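Long-range contacts in prophenoloxidase b (Marsupenaeus japonicus, PDB 3WKY), which is a type 3 copper protein of crustacean hemolymph and, as a phenoloxidase proenzyme, probably oxidises monophenols and o-diphenols once activated: residues 430-435 and 481-486; 445-450 and 663-668. All coordinates share one frame; numbering follows the deposited sequence.

Contact 1 (430-435 and 481-486); sequences VQEEHW and EHPDFS. With NAG (2-acetamido-2-deoxy-beta-D-glucopyranose), chain F.
The antiparallel ladder between strands 424-432 and 485-493, part of the three-stranded sheet in the Ig-like domain of this hemocyanin-family protein, runs out here, with Q431 and S486 as a hydrogen-bonded pair and E432 and F485 as the adjacent non-hydrogen-bonded pair. Q431 N reaches S486 O at 2.8 Å in an almost straight bond, and S486 N returns one to Q431 O. A third bond, from E433 N to D484 O, carries the pairing one step past the end of strand 424-432.

Beyond it, side chains take over. P483 presents its ring to W435: CG sits over the five-membered ring, 3.5 Å from its centroid and 13° off the normal, a CH-pi contact. A chi1 of 61° sets W435 CG between the backbone N and the carbonyl carbon, on the side of P483. E432, extended beyond CG, brings OE2 to 3.3 Å from P483 CG, so the carboxylate and the indole share the same proline carbon. Its OE1 takes a hydrogen bond from W435 NE1 at 3.0 Å from above the carboxylate plane, bent to 137°, and is also gripped by S441 OG and H447 ND1; this links the two groups that meet at P483 CG. F485 turns its ring away toward L446, with V430 CG1 meeting it obliquely.

On the glycan side, D484 divides its carboxylate. OD1 makes a salt bridge with R576 NH2, while OD2 accepts a hydrogen bond from N2 of the N-acetylglucosamine at 2.8 Å.

Contact 2 (445-450 and 663-668); sequences LLHTFF and THLRDP
T448 and H664 are paired across the parallel junction of strands 445-456 and 655-664, in the mixed sheet formed largely by the Ig-like domain. T663 N gives a bond to L446 O (2.8 Å), T663 O accepts from T448 N, and L665 N closes on T448 O in a nearly straight bond (178°). Both faces of this paired part are tightly packed. On that of T448 and H664, H664 CG is anti to the backbone N (chi1 179°), and the imidazole meets the threonine with its edge: ND1 donates to OG1 at 3.0 Å, with OG1 in the ring plane. F450 brings CE2 to 3.5 Å from H664 CE1, rim to rim, the ring planes 79° apart. On the other face, that of H447 and T663, L665 CD1 reaches H447 CD2 at 3.5 Å.

Past L665 the two backbones part. F449 CB still touches P668 CG at 3.8 Å, but a water now joins the backbones, accepting from F450 N and donating to L665 O. R666 packs on Y312 of a second subunit. T448 OG1 also bonds to R582 O, consistent with a short chain of hydrogen bonds, imidazole N-H to hydroxyl to carbonyl, which would fix ND1 as a protonated nitrogen.

From the N-terminal side, the chain enters contact 1 along 430-435, turns, and runs into strand 445-456, the first half of contact 2. It returns at 481-486 to close contact 1, a loop of 45 residues, and much later 663-668 closes contact 2, with 212 residues between its own two segments. The two loops therefore cross. Their centres lie about 11 Å apart, and 445-450 is the shared neighbour, bordered by 663-668 and by 481-486: E481 N probably bonds to F449 O, and P483 packs on the H447 carbonyl. Segment 481-486 passes from the mixed sheet to the three-stranded one, and E432 OE1 probably bonds to H447 ND1 between them.

Contact 1 (430-435 and 481-486)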
loop_
_atom_site.group_PDB
_atom_site.type_symbol
_atom_site.label_atom_id
_atom_site.label_comp_id
_atom_site.label_asym_id
_atom_site.label_seq_id
_atom_site.Cartn_x
_atom_site.Cartn_y
_atom_site.Cartn_z
ATOM N N VAL A 430 -52.663 18.877 3.687
ATOM C CA VAL A 430 -52.550 17.641 2.942
ATOM C C VAL A 430 -53.445 16.610 3.619
ATOM O O VAL A 430 -53.460 16.508 4.852
ATOM C CB VAL A 430 -51.075 17.162 2.913
ATOM C CG1 VAL A 430 -50.965 15.765 2.333
ATOM C CG2 VAL A 430 -50.227 18.140 2.111
ATOM N N GLN A 431 -54.197 15.853 2.825
ATOM C CA GLN A 431 -55.123 14.880 3.395
ATOM C C GLN A 431 -55.165 13.574 2.618
ATOM O O GLN A 431 -55.528 13.535 1.433
ATOM C CB GLN A 431 -56.539 15.467 3.522
ATOM C CG GLN A 431 -57.575 14.464 4.047
ATOM C CD GLN A 431 -57.304 14.026 5.475
ATOM O OE1 GLN A 431 -57.131 14.857 6.369
ATOM N NE2 GLN A 431 -57.257 12.714 5.696
ATOM N N GLU A 432 -54.809 12.501 3.303
ATOM C CA GLU A 432 -54.856 11.180 2.718
ATOM C C GLU A 432 -56.310 10.796 2.504
ATOM O O GLU A 432 -57.161 11.049 3.359
ATOM C CB GLU A 432 -54.185 10.180 3.649
ATOM C CG GLU A 432 -53.974 8.817 3.037
ATOM C CD GLU A 432 -53.021 7.969 3.847
ATOM O OE1 GLU A 432 -53.391 7.561 4.972
ATOM O OE2 GLU A 432 -51.902 7.709 3.344
ATOM N N GLU A 433 -56.586 10.196 1.355
ATOM C CA GLU A 433 -57.937 9.766 1.016
ATOM C C GLU A 433 -58.298 8.486 1.769
ATOM O O GLU A 433 -57.428 7.817 2.332
ATOM C CB GLU A 433 -58.057 9.536 -0.494
ATOM C CG GLU A 433 -59.217 10.279 -1.165
ATOM C CD GLU A 433 -59.065 11.793 -1.128
ATOM O OE1 GLU A 433 -58.665 12.387 -2.154
ATOM O OE2 GLU A 433 -59.353 12.398 -0.077
ATOM N N HIS A 434 -59.586 8.151 1.788
ATOM C CA HIS A 434 -60.048 6.909 2.406
ATOM C C HIS A 434 -59.427 5.707 1.712
ATOM O O HIS A 434 -59.441 5.621 0.485
ATOM C CB HIS A 434 -61.576 6.798 2.326
ATOM C CG HIS A 434 -62.097 5.431 2.655
ATOM N ND1 HIS A 434 -62.276 4.453 1.700
ATOM C CD2 HIS A 434 -62.470 4.880 3.833
ATOM C CE1 HIS A 434 -62.734 3.356 2.276
ATOM N NE2 HIS A 434 -62.865 3.589 3.570
ATOM N N TRP A 435 -58.884 4.778 2.490
ATOM C CA TRP A 435 -58.291 3.581 1.910
ATOM C C TRP A 435 -58.596 2.316 2.706
ATOM O O TRP A 435 -58.453 1.203 2.195
ATOM C CB TRP A 435 -56.777 3.750 1.698
ATOM C CG TRP A 435 -55.990 4.005 2.953
ATOM C CD1 TRP A 435 -55.680 5.218 3.497
ATOM C CD2 TRP A 435 -55.386 3.019 3.797
ATOM N NE1 TRP A 435 -54.925 5.045 4.634
ATOM C CE2 TRP A 435 -54.734 3.704 4.840
ATOM C CE3 TRP A 435 -55.333 1.620 3.770
ATOM C CZ2 TRP A 435 -54.045 3.038 5.854
ATOM C CZ3 TRP A 435 -54.656 0.963 4.778
ATOM C CH2 TRP A 435 -54.019 1.671 5.804
ATOM N N GLU A 481 -46.306 0.735 -2.093
ATOM C CA GLU A 481 -47.505 1.401 -2.576
ATOM C C GLU A 481 -47.933 2.434 -1.547
ATOM O O GLU A 481 -47.391 2.464 -0.442
ATOM C CB GLU A 481 -48.634 0.382 -2.800
ATOM C CG GLU A 481 -48.858 -0.013 -4.258
ATOM C CD GLU A 481 -49.462 1.112 -5.090
ATOM O OE1 GLU A 481 -49.680 2.229 -4.554
ATOM O OE2 GLU A 481 -49.726 0.878 -6.291
ATOM N N HIS A 482 -48.902 3.276 -1.903
ATOM C CA HIS A 482 -49.395 4.299 -0.990
ATOM C C HIS A 482 -50.854 4.585 -1.339
ATOM O O HIS A 482 -51.249 4.418 -2.487
ATOM C CB HIS A 482 -48.584 5.587 -1.170
ATOM C CG HIS A 482 -48.816 6.260 -2.486
ATOM N ND1 HIS A 482 -49.799 7.213 -2.675
ATOM C CD2 HIS A 482 -48.216 6.102 -3.691
ATOM C CE1 HIS A 482 -49.779 7.622 -3.928
ATOM N NE2 HIS A 482 -48.828 6.961 -4.569
ATOM N N PRO A 483 -51.656 5.011 -0.348
ATOM C CA PRO A 483 -53.028 5.483 -0.615
ATOM C C PRO A 483 -53.025 6.787 -1.405
ATOM O O PRO A 483 -52.066 7.558 -1.271
ATOM C CB PRO A 483 -53.585 5.762 0.790
ATOM C CG PRO A 483 -52.748 4.947 1.715
ATOM C CD PRO A 483 -51.368 4.907 1.093
ATOM N N ASP A 484 -54.066 7.048 -2.199
ATOM C CA ASP A 484 -54.226 8.372 -2.805
ATOM C C ASP A 484 -54.243 9.448 -1.724
ATOM O O ASP A 484 -54.652 9.196 -0.588
ATOM C CB ASP A 484 -55.538 8.482 -3.597
ATOM C CG ASP A 484 -55.561 7.615 -4.844
ATOM O OD1 ASP A 484 -54.484 7.211 -5.331
ATOM O OD2 ASP A 484 -56.678 7.353 -5.347
ATOM N N PHE A 485 -53.797 10.648 -2.077
ATOM C CA PHE A 485 -53.944 11.793 -1.196
ATOM C C PHE A 485 -54.246 13.036 -2.011
ATOM O O PHE A 485 -54.040 13.063 -3.227
ATOM C CB PHE A 485 -52.692 12.016 -0.325
ATOM C CG PHE A 485 -51.440 12.318 -1.108
ATOM C CD1 PHE A 485 -50.647 11.287 -1.594
ATOM C CD2 PHE A 485 -51.032 13.631 -1.320
ATOM C CE1 PHE A 485 -49.489 11.556 -2.310
ATOM C CE2 PHE A 485 -49.874 13.911 -2.032
ATOM C CZ PHE A 485 -49.098 12.867 -2.528
ATOM N N SER A 486 -54.768 14.062 -1.345
ATOM C CA SER A 486 -54.928 15.352 -1.992
ATOM C C SER A 486 -54.314 16.436 -1.119
ATOM O O SER A 486 -53.973 16.197 0.041
ATOM C CB SER A 486 -56.402 15.663 -2.229
ATOM O OG SER A 486 -57.016 16.040 -1.015
HETATM C C1 NAG F . -55.322 6.765 -8.712
HETATM C C2 NAG F . -56.821 6.454 -8.678
HETATM C C3 NAG F . -57.045 5.095 -8.027
HETATM C C4 NAG F . -56.273 4.033 -8.795
HETATM C C5 NAG F . -54.815 4.436 -9.002
HETATM C C6 NAG F . -54.155 3.500 -10.007
HETATM C C7 NAG F . -58.560 8.152 -8.652
HETATM C C8 NAG F . -59.626 8.780 -7.801
HETATM N N2 NAG F . -57.588 7.498 -8.012
HETATM O O3 NAG F . -58.414 4.768 -8.030
HETATM O O4 NAG F . -56.323 2.808 -8.095
HETATM O O5 NAG F . -54.694 5.760 -9.492
HETATM O O6 NAG F . -54.523 3.907 -11.307
HETATM O O7 NAG F . -58.606 8.251 -9.879
#

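Contact 2 (445-450 and 663-668)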
loop_
_atom_site.group_PDB
_atom_site.type_symbol
_atom_site.label_atom_id
_atom_site.label_comp_id
_atom_site.label_asym_id
_atom_site.label_seq_id
_atom_site.Cartn_x
_atom_site.Cartn_y
_atom_site.Cartn_z
ATOM N N LEU A 445 -50.675 13.592 7.193
ATOM C CA LEU A 445 -50.053 12.288 7.392
ATOM C C LEU A 445 -50.260 11.418 6.162
ATOM O O LEU A 445 -51.392 11.249 5.687
ATOM C CB LEU A 445 -50.630 11.593 8.631
ATOM C CG LEU A 445 -50.163 10.161 8.925
ATOM C CD1 LEU A 445 -48.670 10.109 9.246
ATOM C CD2 LEU A 445 -50.971 9.533 10.060
ATOM N N LEU A 446 -49.165 10.875 5.631
ATOM C CA LEU A 446 -49.234 9.979 4.478
ATOM C C LEU A 446 -48.708 8.609 4.877
ATOM O O LEU A 446 -47.854 8.500 5.766
ATOM C CB LEU A 446 -48.409 10.530 3.311
ATOM C CG LEU A 446 -48.812 11.908 2.777
ATOM C CD1 LEU A 446 -47.938 12.297 1.589
ATOM C CD2 LEU A 446 -50.281 11.920 2.378
ATOM N N HIS A 447 -49.216 7.558 4.237
ATOM C CA HIS A 447 -48.752 6.214 4.558
ATOM C C HIS A 447 -48.173 5.497 3.352
ATOM O O HIS A 447 -48.454 5.840 2.207
ATOM C CB HIS A 447 -49.876 5.350 5.142
ATOM C CG HIS A 447 -50.314 5.762 6.510
ATOM N ND1 HIS A 447 -51.417 6.558 6.727
ATOM C CD2 HIS A 447 -49.797 5.490 7.734
ATOM C CE1 HIS A 447 -51.563 6.757 8.027
ATOM N NE2 HIS A 447 -50.595 6.120 8.658
ATOM N N THR A 448 -47.342 4.504 3.631
ATOM C CA THR A 448 -46.871 3.602 2.584
ATOM C C THR A 448 -46.933 2.195 3.127
ATOM O O THR A 448 -46.964 1.981 4.343
ATOM C CB THR A 448 -45.425 3.879 2.086
ATOM O OG1 THR A 448 -44.485 3.565 3.120
ATOM C CG2 THR A 448 -45.253 5.324 1.636
ATOM N N PHE A 449 -47.022 1.222 2.225
ATOM C CA PHE A 449 -47.050 -0.191 2.621
ATOM C C PHE A 449 -46.771 -1.082 1.416
ATOM O O PHE A 449 -46.743 -0.599 0.282
ATOM C CB PHE A 449 -48.395 -0.567 3.270
ATOM C CG PHE A 449 -49.585 0.088 2.624
ATOM C CD1 PHE A 449 -49.939 -0.208 1.314
ATOM C CD2 PHE A 449 -50.352 0.995 3.334
ATOM C CE1 PHE A 449 -51.032 0.398 0.719
ATOM C CE2 PHE A 449 -51.450 1.604 2.746
ATOM C CZ PHE A 449 -51.789 1.304 1.439
ATOM N N PHE A 450 -46.558 -2.374 1.642
ATOM C CA PHE A 450 -46.329 -3.274 0.513
ATOM C C PHE A 450 -47.608 -3.992 0.092
ATOM O O PHE A 450 -48.402 -4.405 0.935
ATOM C CB PHE A 450 -45.208 -4.276 0.799
ATOM C CG PHE A 450 -43.838 -3.659 0.773
ATOM C CD1 PHE A 450 -43.136 -3.551 -0.422
ATOM C CD2 PHE A 450 -43.261 -3.168 1.939
ATOM C CE1 PHE A 450 -41.870 -2.970 -0.452
ATOM C CE2 PHE A 450 -41.997 -2.584 1.918
ATOM C CZ PHE A 450 -41.302 -2.487 0.725
ATOM N N THR A 663 -45.499 7.716 7.126
ATOM C CA THR A 663 -45.407 6.579 8.028
ATOM C C THR A 663 -45.563 5.276 7.263
ATOM O O THR A 663 -46.564 5.069 6.581
ATOM C CB THR A 663 -46.484 6.673 9.127
ATOM O OG1 THR A 663 -46.187 7.784 9.980
ATOM C CG2 THR A 663 -46.530 5.394 9.965
ATOM N N HIS A 664 -44.556 4.406 7.350
ATOM C CA HIS A 664 -44.620 3.113 6.692
ATOM C C HIS A 664 -45.324 2.108 7.588
ATOM O O HIS A 664 -44.970 1.961 8.758
ATOM C CB HIS A 664 -43.205 2.590 6.363
ATOM C CG HIS A 664 -43.201 1.245 5.706
ATOM N ND1 HIS A 664 -43.624 1.050 4.410
ATOM C CD2 HIS A 664 -42.833 0.027 6.167
ATOM C CE1 HIS A 664 -43.516 -0.231 4.097
ATOM N NE2 HIS A 664 -43.040 -0.874 5.147
ATOM N N LEU A 665 -46.304 1.406 7.024
ATOM C CA LEU A 665 -47.042 0.381 7.752
ATOM C C LEU A 665 -46.621 -1.017 7.306
ATOM O O LEU A 665 -46.874 -1.417 6.161
ATOM C CB LEU A 665 -48.550 0.561 7.530
ATOM C CG LEU A 665 -49.132 1.915 7.947
ATOM C CD1 LEU A 665 -50.584 2.094 7.461
ATOM C CD2 LEU A 665 -49.041 2.083 9.452
ATOM N N ARG A 666 -45.973 -1.753 8.207
ATOM C CA ARG A 666 -45.612 -3.145 7.960
ATOM C C ARG A 666 -46.870 -4.016 7.834
ATOM O O ARG A 666 -46.884 -5.015 7.117
ATOM C CB ARG A 666 -44.708 -3.661 9.084
ATOM C CG ARG A 666 -44.417 -5.152 9.005
ATOM C CD ARG A 666 -43.501 -5.636 10.125
ATOM N NE ARG A 666 -42.086 -5.465 9.803
ATOM C CZ ARG A 666 -41.414 -6.222 8.939
ATOM N NH1 ARG A 666 -42.027 -7.202 8.282
ATOM N NH2 ARG A 666 -40.127 -5.990 8.719
ATOM N N ASP A 667 -47.926 -3.605 8.529
ATOM C CA ASP A 667 -49.212 -4.293 8.511
ATOM C C ASP A 667 -50.299 -3.221 8.485
ATOM O O ASP A 667 -50.624 -2.633 9.519
ATOM C CB ASP A 667 -49.344 -5.170 9.760
ATOM C CG ASP A 667 -50.747 -5.720 9.953
ATOM O OD1 ASP A 667 -51.485 -5.870 8.954
ATOM O OD2 ASP A 667 -51.108 -6.003 11.117
ATOM N N PRO A 668 -50.848 -2.942 7.292
ATOM C CA PRO A 668 -51.750 -1.798 7.113
ATOM C C PRO A 668 -52.968 -1.834 8.044
ATOM O O PRO A 668 -53.485 -0.779 8.429
ATOM C CB PRO A 668 -52.184 -1.919 5.651
ATOM C CG PRO A 668 -51.056 -2.676 4.980
ATOM C CD PRO A 668 -50.560 -3.636 6.023
HETATM O O HOH W 1 -46.363 -3.272 4.248
#